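PDB 4KH9: hypothetical protein, which is of unknown function but binds calcium and belongs to the three-domain DUF4785 family, two of whose domains are of the E-set, immunoglobulin-like kind. Local coordinates for residues Thr9-Glu23 with Val285-Leu297. Numbering follows the deposited sequence.
Sequences TKAYECENCSQLSRE and VTVDVATASRYAL
Arg294, at the start of the central strand 293-302 of a beta-sandwich sheet, reaches across to Ser21 and Glu23 of the loop 9-23, which links strands 2-3 and 25-29 of the two facing sheets in this E-set-like domain. Residues 285-297 cross between those sheets, from strand 281-289 through the turn at 290-292. The snug part lies at this turn. Backbone N of Tyr12 donates to Thr291 OG1 at 3.0 Å, nearly straight at 162°, while Thr291 CG2 sits over one face of the Tyr12 ring, 4.2 Å from its centroid, as a CH-pi contact. The same ring sends its OH to Asp353, which also takes Ser293 OG; one carboxylate thus anchors both sides. Cys17 SG lies 3.1 Å from Ser293 OG; its disulfide partner is Cys14, though Cys14 SG and Cys17 SG stand 2.6 Å apart here, long for a closed bond. Leu20 CD1 lies 3.8 Å from Arg294 CB. Thr9, partly exposed, still packs CG2 on Asp288 O and OG1 on Ala290 CB. Ser21 to Glu23 face solvent, yet buried Arg294 holds their carbonyls firmly. An ST turn, Glu23 N to Ser21 OG, shapes the loop, and the extended chain of Arg294 (chi1 -175°, CG anti to N) carries the guanidinium there, Ser21 OG over one face. Arg294 NH1 meets Ser21 O from above the carbonyl plane. End-on, Arg294 NH1 comes to 2.7 Å from Glu23 O, and Arg294 NH2 to 2.8 Å from Glu23 O.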
loop_
_atom_site.group_PDB
_atom_site.type_symbol
_atom_site.label_atom_id
_atom_site.label_comp_id
_atom_site.label_asym_id
_atom_site.label_seq_id
_atom_site.Cartn_x
_atom_site.Cartn_y
_atom_site.Cartn_z
ATOM N N THR A 9 9.718 15.052 -18.101
ATOM C CA THR A 9 9.710 13.597 -18.209
ATOM C C THR A 9 10.999 13.000 -17.605
ATOM O O THR A 9 12.027 13.669 -17.496
ATOM C CB THR A 9 9.493 13.108 -19.652
ATOM O OG1 THR A 9 10.606 13.456 -20.447
ATOM C CG2 THR A 9 8.206 13.614 -20.275
ATOM N N LYS A 10 10.931 11.726 -17.240
ATOM C CA LYS A 10 12.032 10.983 -16.651
ATOM C C LYS A 10 12.098 9.603 -17.318
ATOM O O LYS A 10 11.078 8.928 -17.456
ATOM C CB LYS A 10 11.825 10.894 -15.110
ATOM C CG LYS A 10 12.804 10.000 -14.346
ATOM C CD LYS A 10 14.176 10.585 -14.139
ATOM C CE LYS A 10 14.934 9.679 -13.209
ATOM N NZ LYS A 10 16.383 9.955 -13.224
ATOM N N ALA A 11 13.281 9.215 -17.778
ATOM C CA ALA A 11 13.464 7.902 -18.400
ATOM C C ALA A 11 13.653 6.825 -17.324
ATOM O O ALA A 11 14.065 7.135 -16.204
ATOM C CB ALA A 11 14.663 7.925 -19.346
ATOM N N TYR A 12 13.323 5.569 -17.663
ATOM C CA TYR A 12 13.534 4.421 -16.788
ATOM C C TYR A 12 13.993 3.229 -17.644
ATOM O O TYR A 12 13.741 3.191 -18.851
ATOM C CB TYR A 12 12.295 4.089 -15.938
ATOM C CG TYR A 12 11.112 3.525 -16.694
ATOM C CD1 TYR A 12 10.233 4.362 -17.373
ATOM C CD2 TYR A 12 10.824 2.160 -16.664
ATOM C CE1 TYR A 12 9.133 3.851 -18.061
ATOM C CE2 TYR A 12 9.701 1.642 -17.315
ATOM C CZ TYR A 12 8.858 2.495 -18.014
ATOM O OH TYR A 12 7.757 2.011 -18.687
ATOM N N GLU A 13 14.731 2.304 -17.024
ATOM C CA GLU A 13 15.212 1.084 -17.665
ATOM C C GLU A 13 14.108 0.068 -17.540
ATOM O O GLU A 13 13.739 -0.305 -16.430
ATOM C CB GLU A 13 16.549 0.589 -17.052
ATOM C CG GLU A 13 17.722 1.547 -17.231
ATOM C CD GLU A 13 19.070 1.055 -16.728
ATOM O OE1 GLU A 13 19.362 -0.157 -16.867
ATOM O OE2 GLU A 13 19.859 1.898 -16.244
ATOM N N CYS A 14 13.518 -0.307 -18.674
ATOM C CA CYS A 14 12.391 -1.222 -18.718
ATOM C C CYS A 14 12.789 -2.536 -19.341
ATOM O O CYS A 14 13.323 -2.554 -20.451
ATOM C CB CYS A 14 11.232 -0.591 -19.472
ATOM S SG CYS A 14 9.649 -1.421 -19.197
ATOM N N GLU A 15 12.519 -3.637 -18.623
ATOM C CA GLU A 15 12.846 -5.003 -19.055
ATOM C C GLU A 15 11.706 -5.635 -19.842
ATOM O O GLU A 15 11.971 -6.389 -20.777
ATOM C CB GLU A 15 13.210 -5.906 -17.848
ATOM C CG GLU A 15 12.163 -5.980 -16.742
ATOM C CD GLU A 15 12.465 -6.876 -15.555
ATOM O OE1 GLU A 15 13.631 -7.306 -15.395
ATOM O OE2 GLU A 15 11.533 -7.111 -14.755
ATOM N N ASN A 16 10.447 -5.330 -19.477
ATOM C CA ASN A 16 9.272 -5.939 -20.095
ATOM C C ASN A 16 8.677 -5.132 -21.266
ATOM O O ASN A 16 7.760 -5.646 -21.914
ATOM C CB ASN A 16 8.188 -6.145 -19.037
ATOM C CG ASN A 16 7.652 -4.874 -18.430
ATOM O OD1 ASN A 16 8.382 -4.085 -17.815
ATOM N ND2 ASN A 16 6.350 -4.673 -18.550
ATOM N N CYS A 17 9.172 -3.899 -21.536
ATOM C CA CYS A 17 8.621 -3.030 -22.587
ATOM C C CYS A 17 8.717 -3.672 -23.975
ATOM O O CYS A 17 7.754 -3.560 -24.723
ATOM C CB CYS A 17 9.262 -1.646 -22.576
ATOM S SG CYS A 17 8.504 -0.497 -21.386
ATOM N N SER A 18 9.829 -4.376 -24.300
ATOM C CA SER A 18 10.042 -5.074 -25.586
ATOM C C SER A 18 8.925 -6.094 -25.905
ATOM O O SER A 18 8.613 -6.329 -27.071
ATOM C CB SER A 18 11.383 -5.803 -25.565
ATOM O OG SER A 18 12.452 -4.872 -25.570
ATOM N N GLN A 19 8.319 -6.674 -24.863
ATOM C CA GLN A 19 7.241 -7.653 -24.970
ATOM C C GLN A 19 5.869 -7.002 -25.229
ATOM O O GLN A 19 4.899 -7.722 -25.481
ATOM C CB GLN A 19 7.167 -8.493 -23.681
ATOM C CG GLN A 19 8.404 -9.374 -23.458
ATOM C CD GLN A 19 8.338 -10.177 -22.179
ATOM O OE1 GLN A 19 9.252 -10.129 -21.346
ATOM N NE2 GLN A 19 7.259 -10.934 -21.990
ATOM N N LEU A 20 5.767 -5.663 -25.139
ATOM C CA LEU A 20 4.470 -4.999 -25.301
ATOM C C LEU A 20 4.057 -4.898 -26.766
ATOM O O LEU A 20 4.889 -4.829 -27.670
ATOM C CB LEU A 20 4.461 -3.596 -24.660
ATOM C CG LEU A 20 4.639 -3.531 -23.137
ATOM C CD1 LEU A 20 4.871 -2.106 -22.691
ATOM C CD2 LEU A 20 3.449 -4.145 -22.406
ATOM N N SER A 21 2.751 -4.869 -26.980
ATOM C CA SER A 21 2.168 -4.737 -28.306
ATOM C C SER A 21 2.578 -3.425 -28.970
ATOM O O SER A 21 2.714 -2.383 -28.297
ATOM C CB SER A 21 0.653 -4.828 -28.227
ATOM O OG SER A 21 0.128 -4.427 -29.476
ATOM N N ARG A 22 2.766 -3.480 -30.296
ATOM C CA ARG A 22 3.135 -2.365 -31.156
ATOM C C ARG A 22 1.928 -1.945 -32.005
ATOM O O ARG A 22 2.050 -1.103 -32.896
ATOM C CB ARG A 22 4.324 -2.771 -32.046
ATOM C CG ARG A 22 5.611 -2.004 -31.796
ATOM C CD ARG A 22 6.639 -2.790 -31.012
ATOM N NE ARG A 22 7.975 -2.212 -31.179
ATOM C CZ ARG A 22 9.053 -2.586 -30.495
ATOM N NH1 ARG A 22 8.966 -3.533 -29.567
ATOM N NH2 ARG A 22 10.224 -2.004 -30.721
ATOM N N GLU A 23 0.753 -2.518 -31.710
ATOM C CA GLU A 23 -0.472 -2.230 -32.442
ATOM C C GLU A 23 -1.024 -0.863 -32.083
ATOM O O GLU A 23 -1.153 -0.525 -30.905
ATOM C CB GLU A 23 -1.528 -3.304 -32.178
ATOM C CG GLU A 23 -2.568 -3.384 -33.277
ATOM C CD GLU A 23 -3.522 -4.556 -33.192
ATOM O OE1 GLU A 23 -3.786 -5.030 -32.062
ATOM O OE2 GLU A 23 -4.087 -4.930 -34.246
ATOM N N VAL A 285 -3.384 15.475 -29.371
ATOM C CA VAL A 285 -2.613 15.853 -28.180
ATOM C C VAL A 285 -1.143 15.632 -28.461
ATOM O O VAL A 285 -0.775 14.552 -28.933
ATOM C CB VAL A 285 -3.042 15.088 -26.889
ATOM C CG1 VAL A 285 -2.490 15.759 -25.623
ATOM C CG2 VAL A 285 -4.546 14.957 -26.782
ATOM N N THR A 286 -0.290 16.608 -28.100
ATOM C CA THR A 286 1.163 16.459 -28.212
ATOM C C THR A 286 1.643 15.698 -26.954
ATOM O O THR A 286 1.143 15.938 -25.847
ATOM C CB THR A 286 1.839 17.832 -28.411
ATOM O OG1 THR A 286 1.465 18.359 -29.680
ATOM C CG2 THR A 286 3.351 17.769 -28.322
ATOM N N VAL A 287 2.585 14.768 -27.135
ATOM C CA VAL A 287 3.138 13.934 -26.064
ATOM C C VAL A 287 4.672 13.961 -26.143
ATOM O O VAL A 287 5.229 13.774 -27.214
ATOM C CB VAL A 287 2.600 12.461 -26.134
ATOM C CG1 VAL A 287 3.006 11.645 -24.912
ATOM C CG2 VAL A 287 1.090 12.395 -26.341
ATOM N N ASP A 288 5.336 14.182 -25.013
ATOM C CA ASP A 288 6.788 14.121 -24.884
ATOM C C ASP A 288 7.116 12.777 -24.191
ATOM O O ASP A 288 6.614 12.525 -23.109
ATOM C CB ASP A 288 7.341 15.347 -24.120
ATOM C CG ASP A 288 8.864 15.427 -24.086
ATOM O OD1 ASP A 288 9.512 14.973 -25.062
ATOM O OD2 ASP A 288 9.406 15.987 -23.109
ATOM N N VAL A 289 7.832 11.887 -24.866
ATOM C CA VAL A 289 8.143 10.536 -24.366
ATOM C C VAL A 289 9.642 10.450 -24.060
ATOM O O VAL A 289 10.454 10.837 -24.903
ATOM C CB VAL A 289 7.702 9.439 -25.400
ATOM C CG1 VAL A 289 8.083 8.044 -24.937
ATOM C CG2 VAL A 289 6.211 9.510 -25.709
ATOM N N ALA A 290 9.996 9.913 -22.874
ATOM C CA ALA A 290 11.379 9.737 -22.424
ATOM C C ALA A 290 11.847 8.300 -22.627
ATOM O O ALA A 290 13.037 8.083 -22.872
ATOM C CB ALA A 290 11.496 10.119 -20.948
ATOM N N THR A 291 10.928 7.314 -22.491
ATOM C CA THR A 291 11.252 5.884 -22.599
ATOM C C THR A 291 10.315 5.188 -23.588
ATOM O O THR A 291 9.100 5.350 -23.496
ATOM C CB THR A 291 11.178 5.227 -21.208
ATOM O OG1 THR A 291 12.278 5.684 -20.438
ATOM C CG2 THR A 291 11.214 3.705 -21.249
ATOM N N ALA A 292 10.898 4.381 -24.499
ATOM C CA ALA A 292 10.190 3.584 -25.497
ATOM C C ALA A 292 9.265 2.586 -24.785
ATOM O O ALA A 292 9.721 1.783 -23.964
ATOM C CB ALA A 292 11.193 2.857 -26.401
ATOM N N SER A 293 7.957 2.706 -25.022
ATOM C CA SER A 293 6.978 1.845 -24.353
ATOM C C SER A 293 5.651 1.940 -25.035
ATOM O O SER A 293 5.487 2.700 -25.984
ATOM C CB SER A 293 6.840 2.245 -22.874
ATOM O OG SER A 293 6.095 1.301 -22.119
ATOM N N ARG A 294 4.681 1.184 -24.530
ATOM C CA ARG A 294 3.304 1.265 -25.003
ATOM C C ARG A 294 2.542 2.200 -24.079
ATOM O O ARG A 294 2.532 2.027 -22.857
ATOM C CB ARG A 294 2.650 -0.121 -25.090
ATOM C CG ARG A 294 1.255 -0.060 -25.690
ATOM C CD ARG A 294 0.671 -1.447 -25.847
ATOM N NE ARG A 294 -0.624 -1.385 -26.518
ATOM C CZ ARG A 294 -0.809 -1.162 -27.815
ATOM N NH1 ARG A 294 0.227 -0.934 -28.614
ATOM N NH2 ARG A 294 -2.032 -1.120 -28.316
ATOM N N TYR A 295 1.898 3.196 -24.669
ATOM C CA TYR A 295 1.149 4.195 -23.917
ATOM C C TYR A 295 -0.289 4.270 -24.385
ATOM O O TYR A 295 -0.579 4.062 -25.580
ATOM C CB TYR A 295 1.797 5.580 -24.082
ATOM C CG TYR A 295 3.198 5.674 -23.527
ATOM C CD1 TYR A 295 3.422 6.039 -22.204
ATOM C CD2 TYR A 295 4.304 5.448 -24.336
ATOM C CE1 TYR A 295 4.716 6.125 -21.684
ATOM C CE2 TYR A 295 5.605 5.557 -23.835
ATOM C CZ TYR A 295 5.806 5.915 -22.510
ATOM O OH TYR A 295 7.078 5.977 -21.987
ATOM N N ALA A 296 -1.194 4.608 -23.458
ATOM C CA ALA A 296 -2.592 4.790 -23.817
ATOM C C ALA A 296 -3.052 6.135 -23.384
ATOM O O ALA A 296 -2.872 6.522 -22.232
ATOM C CB ALA A 296 -3.469 3.711 -23.204
ATOM N N LEU A 297 -3.621 6.870 -24.313
ATOM C CA LEU A 297 -4.227 8.157 -24.036
ATOM C C LEU A 297 -5.712 7.947 -23.888
ATOM O O LEU A 297 -6.358 7.525 -24.844
ATOM C CB LEU A 297 -3.906 9.141 -25.152
ATOM C CG LEU A 297 -4.609 10.494 -25.090
ATOM C CD1 LEU A 297 -4.239 11.266 -23.808
ATOM C CD2 LEU A 297 -4.305 11.289 -26.317
#